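PDB 6SL5: Lhca5 from Dunaliella salina, which binds chlorophylls and carotenoids and probably serves as a light-harvesting antenna of photosystem I, passing excitation energy toward the reaction centre. Local coordinates for residues R[1-14]-R[21-33]. Sequence-based numbering, arbitrary orientation.
Sequences LPAIPLADVQSLSY and GDMGFDPLHLGSG. With CLA (chlorophyll a), chain B.
Asp-22 meets the chain start at Leu-1. Its backbone O accepts a hydrogen bond from Leu-1 N at 2.8 Å. The two side chains run side by side in the same direction, with Leu-1 CD1 against the carboxylate. Asp-22 OD1 also takes Gly-24 N with its anti lone pair, at 2.9 Å. This Asx turn fixes the carboxylate while its other flank packs on the chlorophyll a methyl ester. Met-23 lays CB and CG against the ring methyl CMD of chlorophyll a and leaves its backbone O to Ile-4 CA, a CA-H...O contact of 3.2 Å. Gly-24 has positive phi, and Leu-1 CD1 lies close to its CA. Pro-5 CG presses on Phe-25 CB at 3.4 Å. The Phe-25 ring is carried away from the segment 1-14 with CG anti to the backbone N (chi1 167°), and it reaches chlorophyll b and the carotenoid. At Asp-26 the backbone O lies in the plane of the Tyr-14 ring, near its hydroxyl. Leu-12 CD1 packs on Asp-26 CB, and the Asp-26 carboxylate turns to the chlorophyll a propionate arm. His-29 receives two groups on one ring face. Leu-12 CD2 stands 3.6 Å from the ring centroid, a CH-pi contact, and the edge of Tyr-14 points at the same face, offset, with the planes at 72°. Gly-31 N gives a weak hydrogen bond to chlorophyll a O1A. Gly-31 O and Ser-32 CB cover one face of Tyr-14; Leu-12 CB lies on the opposite face. The two loop segments form one wall of pigment pockets ahead of helix 34-63. Leu-6, Val-9 and Gln-10 lean on helix 180-200, and Gly-21 O is hydrogen-bonded to Arg-135 of helix 124-145.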
ATOM      1  N   LEU R   1      -7.450  63.197 -33.714  1.00 30.00           N
ATOM      2  CA  LEU R   1      -7.675  61.839 -34.225  1.00 30.00           C
ATOM      3  C   LEU R   1      -7.604  61.481 -35.754  1.00 30.00           C
ATOM      4  O   LEU R   1      -7.380  60.320 -36.078  1.00 30.00           O
ATOM      5  CB  LEU R   1      -9.034  61.354 -33.678  1.00 30.00           C
ATOM      6  CG  LEU R   1      -9.209  59.832 -33.584  1.00 30.00           C
ATOM      7  CD1 LEU R   1      -7.989  59.274 -32.947  1.00 30.00           C
ATOM      8  CD2 LEU R   1     -10.416  59.371 -32.874  1.00 30.00           C
ATOM      9  N   PRO R   2      -7.767  62.407 -36.725  1.00 30.00           N
ATOM     10  CA  PRO R   2      -7.706  61.914 -38.108  1.00 30.00           C
ATOM     11  C   PRO R   2      -6.301  61.626 -38.622  1.00 30.00           C
ATOM     12  O   PRO R   2      -6.138  60.776 -39.504  1.00 30.00           O
ATOM     13  CB  PRO R   2      -8.370  63.040 -38.910  1.00 30.00           C
ATOM     14  CG  PRO R   2      -8.867  64.025 -37.897  1.00 30.00           C
ATOM     15  CD  PRO R   2      -7.970  63.867 -36.756  1.00 30.00           C
ATOM     16  N   ALA R   3      -5.318  62.339 -38.060  1.00 30.00           N
ATOM     17  CA  ALA R   3      -3.889  62.233 -38.444  1.00 30.00           C
ATOM     18  C   ALA R   3      -3.406  60.779 -38.386  1.00 30.00           C
ATOM     19  O   ALA R   3      -2.956  60.284 -39.442  1.00 30.00           O
ATOM     20  CB  ALA R   3      -3.055  63.128 -37.560  1.00 30.00           C
ATOM     21  N   ILE R   4      -3.404  60.171 -37.183  1.00 30.00           N
ATOM     22  CA  ILE R   4      -3.000  58.753 -36.876  1.00 30.00           C
ATOM     23  C   ILE R   4      -1.463  58.569 -36.828  1.00 30.00           C
ATOM     24  O   ILE R   4      -0.747  59.173 -37.651  1.00 30.00           O
ATOM     25  CB  ILE R   4      -3.765  57.706 -37.724  1.00 30.00           C
ATOM     26  CG1 ILE R   4      -5.266  58.010 -37.783  1.00 30.00           C
ATOM     27  CG2 ILE R   4      -3.534  56.294 -37.215  1.00 30.00           C
ATOM     28  CD1 ILE R   4      -5.950  57.976 -36.437  1.00 30.00           C
ATOM     29  N   PRO R   5      -0.916  57.694 -35.949  1.00 30.00           N
ATOM     30  CA  PRO R   5       0.533  57.516 -35.795  1.00 30.00           C
ATOM     31  C   PRO R   5       1.226  56.932 -37.034  1.00 30.00           C
ATOM     32  O   PRO R   5       1.887  57.669 -37.731  1.00 30.00           O
ATOM     33  CB  PRO R   5       0.688  56.519 -34.635  1.00 30.00           C
ATOM     34  CG  PRO R   5      -0.690  56.416 -34.022  1.00 30.00           C
ATOM     35  CD  PRO R   5      -1.653  56.718 -35.149  1.00 30.00           C
ATOM     36  N   LEU R   6       1.065  55.630 -37.281  1.00 30.00           N
ATOM     37  CA  LEU R   6       1.744  55.017 -38.454  1.00 30.00           C
ATOM     38  C   LEU R   6       0.728  54.791 -39.578  1.00 30.00           C
ATOM     39  O   LEU R   6      -0.255  54.061 -39.345  1.00 30.00           O
ATOM     40  CB  LEU R   6       2.402  53.704 -38.017  1.00 30.00           C
ATOM     41  CG  LEU R   6       1.446  52.580 -37.620  1.00 30.00           C
ATOM     42  CD1 LEU R   6       1.053  51.752 -38.833  1.00 30.00           C
ATOM     43  CD2 LEU R   6       2.074  51.691 -36.558  1.00 30.00           C
ATOM     44  N   ALA R   7       0.989  55.394 -40.744  1.00 30.00           N
ATOM     45  CA  ALA R   7       0.134  55.288 -41.950  1.00 30.00           C
ATOM     46  C   ALA R   7      -1.348  55.412 -41.578  1.00 30.00           C
ATOM     47  O   ALA R   7      -1.778  56.510 -41.176  1.00 30.00           O
ATOM     48  CB  ALA R   7       0.413  53.982 -42.654  1.00 30.00           C
ATOM     49  N   ASP R   8      -2.078  54.299 -41.690  1.00 30.00           N
ATOM     50  CA  ASP R   8      -3.532  54.222 -41.383  1.00 30.00           C
ATOM     51  C   ASP R   8      -3.734  53.189 -40.267  1.00 30.00           C
ATOM     52  O   ASP R   8      -3.618  51.985 -40.562  1.00 30.00           O
ATOM     53  CB  ASP R   8      -4.365  53.890 -42.624  1.00 30.00           C
ATOM     54  CG  ASP R   8      -4.683  55.097 -43.488  1.00 30.00           C
ATOM     55  OD1 ASP R   8      -5.695  55.044 -44.217  1.00 30.00           O
ATOM     56  OD2 ASP R   8      -3.918  56.080 -43.430  1.00 30.00           O
ATOM     57  N   VAL R   9      -3.962  53.645 -39.035  1.00 30.00           N
ATOM     58  CA  VAL R   9      -4.138  52.718 -37.880  1.00 30.00           C
ATOM     59  C   VAL R   9      -5.522  52.938 -37.265  1.00 30.00           C
ATOM     60  O   VAL R   9      -5.873  54.099 -36.985  1.00 30.00           O
ATOM     61  CB  VAL R   9      -3.025  52.905 -36.831  1.00 30.00           C
ATOM     62  CG1 VAL R   9      -3.552  52.733 -35.414  1.00 30.00           C
ATOM     63  CG2 VAL R   9      -1.854  51.971 -37.084  1.00 30.00           C
ATOM     64  N   GLN R  10      -6.263  51.851 -37.048  1.00 30.00           N
ATOM     65  CA  GLN R  10      -7.583  51.957 -36.462  1.00 30.00           C
ATOM     66  C   GLN R  10      -7.441  52.573 -35.089  1.00 30.00           C
ATOM     67  O   GLN R  10      -6.804  51.992 -34.202  1.00 30.00           O
ATOM     68  CB  GLN R  10      -8.240  50.589 -36.369  1.00 30.00           C
ATOM     69  CG  GLN R  10      -8.129  49.816 -37.643  1.00 30.00           C
ATOM     70  CD  GLN R  10      -8.696  48.434 -37.508  1.00 30.00           C
ATOM     71  OE1 GLN R  10      -9.434  48.141 -36.566  1.00 30.00           O
ATOM     72  NE2 GLN R  10      -8.334  47.557 -38.436  1.00 30.00           N
ATOM     73  N   SER R  11      -7.988  53.773 -34.943  1.00 30.00           N
ATOM     74  CA  SER R  11      -7.938  54.460 -33.673  1.00 30.00           C
ATOM     75  C   SER R  11      -8.732  53.665 -32.664  1.00 30.00           C
ATOM     76  O   SER R  11      -9.739  53.042 -33.006  1.00 30.00           O
ATOM     77  CB  SER R  11      -8.521  55.847 -33.814  1.00 30.00           C
ATOM     78  OG  SER R  11      -9.829  55.795 -34.342  1.00 30.00           O
ATOM     79  N   LEU R  12      -8.247  53.633 -31.421  1.00 30.00           N
ATOM     80  CA  LEU R  12      -8.899  52.849 -30.334  1.00 30.00           C
ATOM     81  C   LEU R  12     -10.337  53.334 -30.118  1.00 30.00           C
ATOM     82  O   LEU R  12     -10.566  54.548 -30.177  1.00 30.00           O
ATOM     83  CB  LEU R  12      -8.051  52.991 -29.069  1.00 30.00           C
ATOM     84  CG  LEU R  12      -6.719  52.245 -29.124  1.00 30.00           C
ATOM     85  CD1 LEU R  12      -5.585  53.105 -28.596  1.00 30.00           C
ATOM     86  CD2 LEU R  12      -6.798  50.922 -28.380  1.00 30.00           C
ATOM     87  N   SER R  13     -11.250  52.411 -29.798  1.00 30.00           N
ATOM     88  CA  SER R  13     -12.685  52.751 -29.607  1.00 30.00           C
ATOM     89  C   SER R  13     -12.857  53.751 -28.458  1.00 30.00           C
ATOM     90  O   SER R  13     -13.640  54.706 -28.625  1.00 30.00           O
ATOM     91  CB  SER R  13     -13.495  51.505 -29.368  1.00 30.00           C
ATOM     92  OG  SER R  13     -14.879  51.810 -29.290  1.00 30.00           O
ATOM     93  N   TYR R  14     -12.122  53.567 -27.356  1.00 30.00           N
ATOM     94  CA  TYR R  14     -12.245  54.484 -26.190  1.00 30.00           C
ATOM     95  C   TYR R  14     -11.828  55.911 -26.567  1.00 30.00           C
ATOM     96  O   TYR R  14     -12.417  56.859 -26.013  1.00 30.00           O
ATOM     97  CB  TYR R  14     -11.567  53.931 -24.933  1.00 30.00           C
ATOM     98  CG  TYR R  14     -10.132  53.500 -25.102  1.00 30.00           C
ATOM     99  CD1 TYR R  14      -9.796  52.159 -25.154  1.00 30.00           C
ATOM    100  CD2 TYR R  14      -9.111  54.431 -25.192  1.00 30.00           C
ATOM    101  CE1 TYR R  14      -8.481  51.751 -25.301  1.00 30.00           C
ATOM    102  CE2 TYR R  14      -7.791  54.041 -25.342  1.00 30.00           C
ATOM    103  CZ  TYR R  14      -7.475  52.696 -25.395  1.00 30.00           C
ATOM    104  OH  TYR R  14      -6.179  52.297 -25.537  1.00 30.00           O
ATOM    105  N   GLY R  21      -5.231  66.359 -28.006  1.00 30.00           N
ATOM    106  CA  GLY R  21      -4.031  65.739 -28.530  1.00 30.00           C
ATOM    107  C   GLY R  21      -4.154  64.253 -28.766  1.00 30.00           C
ATOM    108  O   GLY R  21      -3.288  63.486 -28.350  1.00 30.00           O
ATOM    109  N   ASP R  22      -5.217  63.840 -29.440  1.00 30.00           N
ATOM    110  CA  ASP R  22      -5.470  62.434 -29.733  1.00 30.00           C
ATOM    111  C   ASP R  22      -4.813  62.059 -31.046  1.00 30.00           C
ATOM    112  O   ASP R  22      -5.357  62.337 -32.109  1.00 30.00           O
ATOM    113  CB  ASP R  22      -6.973  62.159 -29.838  1.00 30.00           C
ATOM    114  CG  ASP R  22      -7.317  60.661 -29.831  1.00 30.00           C
ATOM    115  OD1 ASP R  22      -6.492  59.814 -30.193  1.00 30.00           O
ATOM    116  OD2 ASP R  22      -8.419  60.299 -29.395  1.00 30.00           O
ATOM    117  N   MET R  23      -3.597  61.518 -30.962  1.00 30.00           N
ATOM    118  CA  MET R  23      -2.859  61.121 -32.189  1.00 30.00           C
ATOM    119  C   MET R  23      -3.343  59.739 -32.635  1.00 30.00           C
ATOM    120  O   MET R  23      -2.915  59.292 -33.705  1.00 30.00           O
ATOM    121  CB  MET R  23      -1.348  61.092 -31.947  1.00 30.00           C
ATOM    122  CG  MET R  23      -0.726  62.474 -31.906  1.00 30.00           C
ATOM    123  SD  MET R  23      -0.974  63.380 -33.454  1.00 30.00           S
ATOM    124  CE  MET R  23      -0.300  64.980 -33.011  1.00 30.00           C
ATOM    125  N   GLY R  24      -4.222  59.114 -31.844  1.00 30.00           N
ATOM    126  CA  GLY R  24      -4.763  57.775 -32.148  1.00 30.00           C
ATOM    127  C   GLY R  24      -3.871  56.663 -31.624  1.00 30.00           C
ATOM    128  O   GLY R  24      -4.216  55.484 -31.831  1.00 30.00           O
ATOM    129  N   PHE R  25      -2.768  57.023 -30.957  1.00 30.00           N
ATOM    130  CA  PHE R  25      -1.836  56.015 -30.389  1.00 30.00           C
ATOM    131  C   PHE R  25      -2.067  55.911 -28.880  1.00 30.00           C
ATOM    132  O   PHE R  25      -1.862  56.916 -28.171  1.00 30.00           O
ATOM    133  CB  PHE R  25      -0.376  56.394 -30.641  1.00 30.00           C
ATOM    134  CG  PHE R  25       0.607  55.594 -29.825  1.00 30.00           C
ATOM    135  CD1 PHE R  25       0.917  55.963 -28.526  1.00 30.00           C
ATOM    136  CD2 PHE R  25       1.206  54.458 -30.345  1.00 30.00           C
ATOM    137  CE1 PHE R  25       1.813  55.224 -27.771  1.00 30.00           C
ATOM    138  CE2 PHE R  25       2.102  53.718 -29.589  1.00 30.00           C
ATOM    139  CZ  PHE R  25       2.404  54.103 -28.304  1.00 30.00           C
ATOM    140  N   ASP R  26      -2.474  54.726 -28.421  1.00 30.00           N
ATOM    141  CA  ASP R  26      -2.726  54.480 -26.975  1.00 30.00           C
ATOM    142  C   ASP R  26      -2.739  52.975 -26.683  1.00 30.00           C
ATOM    143  O   ASP R  26      -3.704  52.506 -26.056  1.00 30.00           O
ATOM    144  CB  ASP R  26      -3.976  55.199 -26.460  1.00 30.00           C
ATOM    145  CG  ASP R  26      -3.662  56.357 -25.528  1.00 30.00           C
ATOM    146  OD1 ASP R  26      -2.471  56.552 -25.215  1.00 30.00           O
ATOM    147  OD2 ASP R  26      -4.612  57.049 -25.111  1.00 30.00           O
ATOM    148  N   PRO R  27      -1.618  52.149 -27.101  1.00 30.00           N
ATOM    149  CA  PRO R  27      -1.094  50.536 -27.013  1.00 30.00           C
ATOM    150  C   PRO R  27      -1.186  50.082 -25.550  1.00 30.00           C
ATOM    151  O   PRO R  27      -0.880  50.905 -24.696  1.00 30.00           O
ATOM    152  CB  PRO R  27       0.350  50.544 -27.514  1.00 30.00           C
ATOM    153  CG  PRO R  27       0.753  51.982 -27.352  1.00 30.00           C
ATOM    154  CD  PRO R  27      -0.473  52.749 -27.801  1.00 30.00           C
ATOM    155  N   LEU R  28      -1.716  48.865 -25.334  1.00 30.00           N
ATOM    156  CA  LEU R  28      -1.921  48.135 -24.041  1.00 30.00           C
ATOM    157  C   LEU R  28      -3.159  48.643 -23.284  1.00 30.00           C
ATOM    158  O   LEU R  28      -3.412  48.133 -22.176  1.00 30.00           O
ATOM    159  CB  LEU R  28      -0.661  48.115 -23.163  1.00 30.00           C
ATOM    160  CG  LEU R  28       0.444  47.155 -23.598  1.00 30.00           C
ATOM    161  CD1 LEU R  28       0.872  47.428 -25.032  1.00 30.00           C
ATOM    162  CD2 LEU R  28       1.638  47.246 -22.660  1.00 30.00           C
ATOM    163  N   HIS R  29      -3.883  49.604 -23.869  1.00 30.00           N
ATOM    164  CA  HIS R  29      -5.122  50.158 -23.259  1.00 30.00           C
ATOM    165  C   HIS R  29      -4.869  50.575 -21.806  1.00 30.00           C
ATOM    166  O   HIS R  29      -5.683  50.206 -20.938  1.00 30.00           O
ATOM    167  CB  HIS R  29      -6.263  49.138 -23.373  1.00 30.00           C
ATOM    168  CG  HIS R  29      -6.540  48.704 -24.773  1.00 30.00           C
ATOM    169  ND1 HIS R  29      -7.824  48.572 -25.266  1.00 30.00           N
ATOM    170  CD2 HIS R  29      -5.710  48.384 -25.789  1.00 30.00           C
ATOM    171  CE1 HIS R  29      -7.773  48.183 -26.523  1.00 30.00           C
ATOM    172  NE2 HIS R  29      -6.486  48.061 -26.869  1.00 30.00           N
ATOM    173  N   LEU R  30      -3.786  51.319 -21.561  1.00 30.00           N
ATOM    174  CA  LEU R  30      -3.446  51.792 -20.192  1.00 30.00           C
ATOM    175  C   LEU R  30      -4.561  52.715 -19.691  1.00 30.00           C
ATOM    176  O   LEU R  30      -4.955  52.580 -18.516  1.00 30.00           O
ATOM    177  CB  LEU R  30      -2.103  52.526 -20.241  1.00 30.00           C
ATOM    178  CG  LEU R  30      -1.536  52.940 -18.886  1.00 30.00           C
ATOM    179  CD1 LEU R  30      -1.665  51.810 -17.875  1.00 30.00           C
ATOM    180  CD2 LEU R  30      -0.086  53.377 -19.015  1.00 30.00           C
ATOM    181  N   GLY R  31      -5.068  53.603 -20.551  1.00 30.00           N
ATOM    182  CA  GLY R  31      -6.144  54.531 -20.147  1.00 30.00           C
ATOM    183  C   GLY R  31      -7.417  54.312 -20.948  1.00 30.00           C
ATOM    184  O   GLY R  31      -7.366  54.465 -22.181  1.00 30.00           O
ATOM    185  N   SER R  32      -8.520  53.972 -20.271  1.00 30.00           N
ATOM    186  CA  SER R  32      -9.817  53.731 -20.961  1.00 30.00           C
ATOM    187  C   SER R  32     -10.988  54.130 -20.054  1.00 30.00           C
ATOM    188  O   SER R  32     -12.131  54.157 -20.549  1.00 30.00           O
ATOM    189  CB  SER R  32      -9.935  52.300 -21.415  1.00 30.00           C
ATOM    190  OG  SER R  32      -9.942  51.416 -20.305  1.00 30.00           O
ATOM    191  N   GLY R  33     -10.709  54.411 -18.778  1.00 30.00           N
ATOM    192  CA  GLY R  33     -11.735  54.807 -17.832  1.00 30.00           C
ATOM    193  C   GLY R  33     -12.026  56.276 -18.065  1.00 30.00           C
ATOM    194  O   GLY R  33     -11.116  57.061 -18.344  1.00 30.00           O
TER
HETATM  195 MG   CLA B 604       1.218  60.667 -23.704  1.00  0.00          MG
HETATM  196  CHA CLA B 604      -1.824  59.939 -25.197  1.00  0.00           C
HETATM  197  CHB CLA B 604      -0.242  60.542 -20.600  1.00  0.00           C
HETATM  198  CHC CLA B 604       4.174  61.308 -22.419  1.00  0.00           C
HETATM  199  CHD CLA B 604       2.664  60.826 -26.951  1.00  0.00           C
HETATM  200  NA  CLA B 604      -0.823  60.276 -22.961  1.00  0.00           N
HETATM  201  C1A CLA B 604      -1.901  60.001 -23.696  1.00  0.00           C
HETATM  202  C2A CLA B 604      -3.142  59.827 -22.864  1.00  0.00           C
HETATM  203  C3A CLA B 604      -2.602  60.041 -21.456  1.00  0.00           C
HETATM  204  C4A CLA B 604      -1.141  60.301 -21.652  1.00  0.00           C
HETATM  205  CMA CLA B 604      -3.446  60.921 -20.578  1.00  0.00           C
HETATM  206  CAA CLA B 604      -3.652  58.404 -22.780  1.00  0.00           C
HETATM  207  CBA CLA B 604      -2.579  57.503 -22.174  1.00  0.00           C
HETATM  208  CGA CLA B 604      -3.215  56.252 -21.624  1.00  0.00           C
HETATM  209  O1A CLA B 604      -4.006  55.633 -22.314  1.00  0.00           O
HETATM  210  O2A CLA B 604      -2.901  55.858 -20.403  1.00  0.00           O
HETATM  211  NB  CLA B 604       1.871  60.888 -21.793  1.00  0.00           N
HETATM  212  C1B CLA B 604       1.142  60.808 -20.642  1.00  0.00           C
HETATM  213  C2B CLA B 604       2.002  61.036 -19.509  1.00  0.00           C
HETATM  214  C3B CLA B 604       3.244  61.256 -20.033  1.00  0.00           C
HETATM  215  C4B CLA B 604       3.145  61.158 -21.487  1.00  0.00           C
HETATM  216  CMB CLA B 604       1.609  61.039 -18.055  1.00  0.00           C
HETATM  217  CAB CLA B 604       4.487  61.539 -19.285  1.00  0.00           C
HETATM  218  CBB CLA B 604       4.486  61.462 -17.777  1.00  0.00           C
HETATM  219  NC  CLA B 604       3.111  60.993 -24.559  1.00  0.00           N
HETATM  220  C1C CLA B 604       4.192  61.257 -23.835  1.00  0.00           C
HETATM  221  C2C CLA B 604       5.397  61.484 -24.668  1.00  0.00           C
HETATM  222  C3C CLA B 604       4.952  61.331 -25.953  1.00  0.00           C
HETATM  223  C4C CLA B 604       3.527  61.029 -25.873  1.00  0.00           C
HETATM  224  CMC CLA B 604       6.790  61.803 -24.193  1.00  0.00           C
HETATM  225  CAC CLA B 604       5.776  61.460 -27.211  1.00  0.00           C
HETATM  226  CBC CLA B 604       6.043  60.087 -27.784  1.00  0.00           C
HETATM  227  ND  CLA B 604       0.680  60.456 -25.602  1.00  0.00           N
HETATM  228  C1D CLA B 604       1.287  60.531 -26.822  1.00  0.00           C
HETATM  229  C2D CLA B 604       0.356  60.292 -27.921  1.00  0.00           C
HETATM  230  C3D CLA B 604      -0.851  60.062 -27.268  1.00  0.00           C
HETATM  231  C4D CLA B 604      -0.644  60.159 -25.895  1.00  0.00           C
HETATM  232  CMD CLA B 604       0.486  60.260 -29.420  1.00  0.00           C
HETATM  233  CAD CLA B 604      -2.246  59.755 -27.515  1.00  0.00           C
HETATM  234  OBD CLA B 604      -2.699  59.334 -28.565  1.00  0.00           O
HETATM  235  CBD CLA B 604      -2.938  59.688 -26.185  1.00  0.00           C
HETATM  236  CGD CLA B 604      -3.943  60.794 -26.065  1.00  0.00           C
HETATM  237  O1D CLA B 604      -3.595  61.960 -26.139  1.00  0.00           O
HETATM  238  O2D CLA B 604      -5.229  60.516 -25.876  1.00  0.00           O
HETATM  239  CED CLA B 604      -6.124  60.998 -26.875  1.00  0.00           C
HETATM  240  C1  CLA B 604      -2.011  56.652 -19.557  1.00  0.00           C
HETATM  241  C2  CLA B 604      -0.543  56.815 -19.870  1.00  0.00           C
HETATM  242  C3  CLA B 604       0.368  56.744 -18.889  1.00  0.00           C
HETATM  243  C4  CLA B 604      -0.037  56.502 -17.466  1.00  0.00           C
HETATM  244  C5  CLA B 604       1.850  56.902 -19.139  1.00  0.00           C
HETATM  245  C6  CLA B 604       2.449  55.570 -19.576  1.00  0.00           C
HETATM  246  C7  CLA B 604       3.058  54.822 -18.397  1.00  0.00           C
HETATM  247  C8  CLA B 604       4.581  54.809 -18.478  1.00  0.00           C
HETATM  248  C9  CLA B 604       5.102  56.081 -19.137  1.00  0.00           C
HETATM  249  C10 CLA B 604       5.043  53.573 -19.241  1.00  0.00           C
HETATM  250  C11 CLA B 604       6.467  53.191 -18.856  1.00  0.00           C
HETATM  251  C12 CLA B 604       7.469  53.693 -19.888  1.00  0.00           C
HETATM  252  C13 CLA B 604       7.057  53.282 -21.296  1.00  0.00           C
HETATM  253  C14 CLA B 604       7.397  51.820 -21.560  1.00  0.00           C
HETATM  254  C15 CLA B 604       7.732  54.193 -22.313  1.00  0.00           C
HETATM  255  C16 CLA B 604       9.194  54.435 -21.955  1.00  0.00           C
HETATM  256  C17 CLA B 604       9.599  55.869 -22.276  1.00  0.00           C
HETATM  257  C18 CLA B 604      10.922  55.914 -23.033  1.00  0.00           C
HETATM  258  C19 CLA B 604      10.875  56.946 -24.152  1.00  0.00           C
HETATM  259  C20 CLA B 604      12.083  56.192 -22.086  1.00  0.00           C